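Local coordinates for protein 6-phosphogluconate dehydrogenase, NAD-binding (Geobacter metallireducens, PDB 3PEF) that binds NADP+ and acts as a gamma-hydroxybutyrate dehydrogenase, reducing succinic semialdehyde, as a member of the beta-hydroxyacid dehydrogenase family, at residues Ala69-Val74 against Tyr91-Thr96. The protein carries 2 engineered substitutions. Numbering follows the deposited sequence.
Sequences AAAEEV and YVDMST. With NAP (NADP nicotinamide-adenine-dinucleotide phosphate), chain I.
In the Rossmann-type NADP-binding domain, helix 68-76 packs along parallel strand 90-93, where A71 CB lies 3.6 Å from D93 OD2 and V74 CG1 touches Y91 OH at 3.9 Å, the two side chains crossing at about a right angle. No direct hydrogen bond joins the segments; a water bridges them instead. It donates to A71 O (2.8 Å) and to D93 OD2, and accepts from Y91 OH at 2.7 Å, lying in the plane of the tyrosine ring at its edge. With CG anti to the backbone N (chi1 -161°), the D93 carboxylate reaches the water through OD2 while OD1 turns to the loop after the strand. There S95 OG meets the syn lone pair of D93 OD1 at 2.6 Å, and S95 N, from above the carboxylate plane, closes an Asx turn. S95 OG also bonds to L65 N, tying the turn to the loop after strand 60-63. Replacing D93 with an alanine would probably leave S95 N and S95 OG without their common acceptor, free the turn to shift, and cost the water one of its acceptors. Both segments then meet the cofactor: A70 CB and V74 CG2 pack on the adenine, the extended E73 side chain accepts from NAP N6A at OE1 (2.8 Å, 170°), and T96 N donates to NAP O3D of the nicotinamide ribose at 3.1 Å.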
loop_
_atom_site.group_PDB
_atom_site.type_symbol
_atom_site.label_atom_id
_atom_site.label_comp_id
_atom_site.label_asym_id
_atom_site.label_seq_id
_atom_site.Cartn_x
_atom_site.Cartn_y
_atom_site.Cartn_z
ATOM N N ALA A 69 10.943 -23.217 -7.932
ATOM C CA ALA A 69 10.559 -24.609 -7.680
ATOM C C ALA A 69 10.803 -25.503 -8.906
ATOM O O ALA A 69 11.349 -26.600 -8.785
ATOM C CB ALA A 69 9.073 -24.704 -7.208
ATOM N N ALA A 70 10.422 -25.028 -10.091
ATOM C CA ALA A 70 10.697 -25.779 -11.309
ATOM C C ALA A 70 12.202 -25.920 -11.546
ATOM O O ALA A 70 12.705 -27.017 -11.807
ATOM C CB ALA A 70 10.023 -25.130 -12.504
ATOM N N ALA A 71 12.922 -24.804 -11.459
ATOM C CA ALA A 71 14.359 -24.811 -11.692
ATOM C C ALA A 71 15.039 -25.828 -10.777
ATOM O O ALA A 71 15.948 -26.533 -11.200
ATOM C CB ALA A 71 14.962 -23.398 -11.474
ATOM N N GLU A 72 14.601 -25.898 -9.522
ATOM C CA GLU A 72 15.219 -26.812 -8.557
ATOM C C GLU A 72 14.822 -28.259 -8.806
ATOM O O GLU A 72 15.653 -29.160 -8.745
ATOM C CB GLU A 72 14.902 -26.406 -7.124
ATOM C CG GLU A 72 15.840 -25.334 -6.580
ATOM C CD GLU A 72 15.499 -24.910 -5.159
ATOM O OE1 GLU A 72 14.476 -25.389 -4.623
ATOM O OE2 GLU A 72 16.254 -24.096 -4.578
ATOM N N GLU A 73 13.550 -28.489 -9.093
ATOM C CA GLU A 73 13.123 -29.851 -9.385
ATOM C C GLU A 73 13.901 -30.416 -10.581
ATOM O O GLU A 73 14.369 -31.547 -10.555
ATOM C CB GLU A 73 11.614 -29.924 -9.631
ATOM C CG GLU A 73 11.136 -31.341 -9.889
ATOM C CD GLU A 73 9.624 -31.485 -9.836
ATOM O OE1 GLU A 73 8.914 -30.474 -10.035
ATOM O OE2 GLU A 73 9.151 -32.621 -9.597
ATOM N N VAL A 74 14.067 -29.611 -11.619
ATOM C CA VAL A 74 14.782 -30.066 -12.799
ATOM C C VAL A 74 16.253 -30.322 -12.498
ATOM O O VAL A 74 16.846 -31.263 -13.027
ATOM C CB VAL A 74 14.637 -29.064 -13.979
ATOM C CG1 VAL A 74 15.581 -29.433 -15.119
ATOM C CG2 VAL A 74 13.196 -29.031 -14.470
ATOM N N TYR A 91 25.669 -25.855 -18.166
ATOM C CA TYR A 91 24.240 -25.679 -17.939
ATOM C C TYR A 91 23.970 -24.184 -17.818
ATOM O O TYR A 91 24.551 -23.502 -16.974
ATOM C CB TYR A 91 23.809 -26.396 -16.660
ATOM C CG TYR A 91 22.304 -26.426 -16.416
ATOM C CD1 TYR A 91 21.753 -25.921 -15.236
ATOM C CD2 TYR A 91 21.438 -26.956 -17.370
ATOM C CE1 TYR A 91 20.365 -25.965 -15.000
ATOM C CE2 TYR A 91 20.065 -27.010 -17.150
ATOM C CZ TYR A 91 19.531 -26.521 -15.965
ATOM O OH TYR A 91 18.164 -26.577 -15.773
ATOM N N VAL A 92 23.107 -23.675 -18.681
ATOM C CA VAL A 92 22.791 -22.249 -18.688
ATOM C C VAL A 92 21.317 -22.058 -18.320
ATOM O O VAL A 92 20.432 -22.237 -19.160
ATOM C CB VAL A 92 23.037 -21.622 -20.079
ATOM C CG1 VAL A 92 22.696 -20.135 -20.057
ATOM C CG2 VAL A 92 24.492 -21.841 -20.533
ATOM N N ASP A 93 21.042 -21.735 -17.065
ATOM C CA ASP A 93 19.652 -21.567 -16.641
ATOM C C ASP A 93 19.165 -20.150 -16.914
ATOM O O ASP A 93 19.684 -19.172 -16.346
ATOM C CB ASP A 93 19.450 -21.936 -15.161
ATOM C CG ASP A 93 17.970 -22.215 -14.819
ATOM O OD1 ASP A 93 17.075 -21.879 -15.626
ATOM O OD2 ASP A 93 17.701 -22.790 -13.746
ATOM N N MET A 94 18.168 -20.049 -17.785
ATOM C CA MET A 94 17.635 -18.748 -18.213
ATOM C C MET A 94 16.289 -18.425 -17.558
ATOM O O MET A 94 15.649 -17.400 -17.854
ATOM C CB MET A 94 17.560 -18.682 -19.739
ATOM C CG MET A 94 18.878 -19.088 -20.397
ATOM S SD MET A 94 18.873 -19.007 -22.209
ATOM C CE MET A 94 18.819 -17.223 -22.520
ATOM N N SER A 95 15.884 -19.286 -16.631
ATOM C CA SER A 95 14.669 -19.063 -15.851
ATOM C C SER A 95 14.763 -17.819 -14.972
ATOM O O SER A 95 15.827 -17.500 -14.456
ATOM C CB SER A 95 14.403 -20.268 -14.947
ATOM O OG SER A 95 14.530 -21.483 -15.666
ATOM N N THR A 96 13.639 -17.143 -14.760
ATOM C CA THR A 96 13.598 -16.069 -13.773
ATOM C C THR A 96 13.408 -16.647 -12.388
ATOM O O THR A 96 12.369 -17.249 -12.069
ATOM C CB THR A 96 12.492 -15.064 -14.045
ATOM O OG1 THR A 96 12.652 -14.565 -15.373
ATOM C CG2 THR A 96 12.582 -13.896 -13.039
HETATM P PA NAP I . 5.362 -20.957 -19.470
HETATM O O1A NAP I . 4.303 -21.125 -18.451
HETATM O O2A NAP I . 4.889 -20.917 -20.866
HETATM O O5B NAP I . 6.457 -22.117 -19.321
HETATM C C5B NAP I . 6.823 -22.598 -18.057
HETATM C C4B NAP I . 7.743 -23.783 -18.291
HETATM O O4B NAP I . 8.167 -24.272 -17.037
HETATM C C3B NAP I . 7.008 -24.928 -18.982
HETATM O O3B NAP I . 7.957 -25.539 -19.826
HETATM C C2B NAP I . 6.687 -25.857 -17.829
HETATM O O2B NAP I . 6.540 -27.209 -18.175
HETATM C C1B NAP I . 7.936 -25.660 -16.991
HETATM N N9A NAP I . 7.736 -26.146 -15.618
HETATM C C8A NAP I . 6.934 -25.577 -14.659
HETATM N N7A NAP I . 7.014 -26.334 -13.540
HETATM C C5A NAP I . 7.838 -27.373 -13.780
HETATM C C6A NAP I . 8.268 -28.415 -12.976
HETATM N N6A NAP I . 7.834 -28.510 -11.726
HETATM N N1A NAP I . 9.125 -29.350 -13.491
HETATM C C2A NAP I . 9.569 -29.241 -14.798
HETATM N N3A NAP I . 9.145 -28.192 -15.591
HETATM C C4A NAP I . 8.299 -27.271 -15.084
HETATM O O3 NAP I . 6.110 -19.598 -19.117
HETATM P PN NAP I . 7.270 -18.831 -19.875
HETATM O O1N NAP I . 6.849 -17.443 -20.127
HETATM O O2N NAP I . 7.797 -19.631 -20.998
HETATM O O5D NAP I . 8.266 -18.867 -18.609
HETATM C C5D NAP I . 9.566 -19.392 -18.632
HETATM C C4D NAP I . 10.434 -18.446 -17.804
HETATM O O4D NAP I . 10.725 -17.257 -18.500
HETATM C C3D NAP I . 9.726 -17.975 -16.550
HETATM O O3D NAP I . 10.724 -17.929 -15.554
HETATM C C2D NAP I . 9.220 -16.583 -16.896
HETATM O O2D NAP I . 9.116 -15.796 -15.742
HETATM C C1D NAP I . 10.356 -16.106 -17.766
HETATM N N1N NAP I . 10.086 -15.021 -18.734
HETATM C C2N NAP I . 8.892 -14.947 -19.390
HETATM C C3N NAP I . 8.672 -13.952 -20.339
HETATM C C7N NAP I . 7.377 -13.906 -21.094
HETATM O O7N NAP I . 7.025 -12.691 -21.657
HETATM N N7N NAP I . 6.565 -14.970 -21.219
HETATM C C4N NAP I . 9.673 -13.019 -20.631
HETATM C C5N NAP I . 10.898 -13.123 -19.976
HETATM C C6N NAP I . 11.103 -14.138 -19.040
HETATM P P2B NAP I . 5.131 -27.787 -18.753
HETATM O O1X NAP I . 5.177 -29.288 -18.506
HETATM O O2X NAP I . 4.008 -27.142 -18.006
HETATM O O3X NAP I . 5.011 -27.462 -20.216
HETATM O O HOH W 1 17.415 -25.504 -13.385
#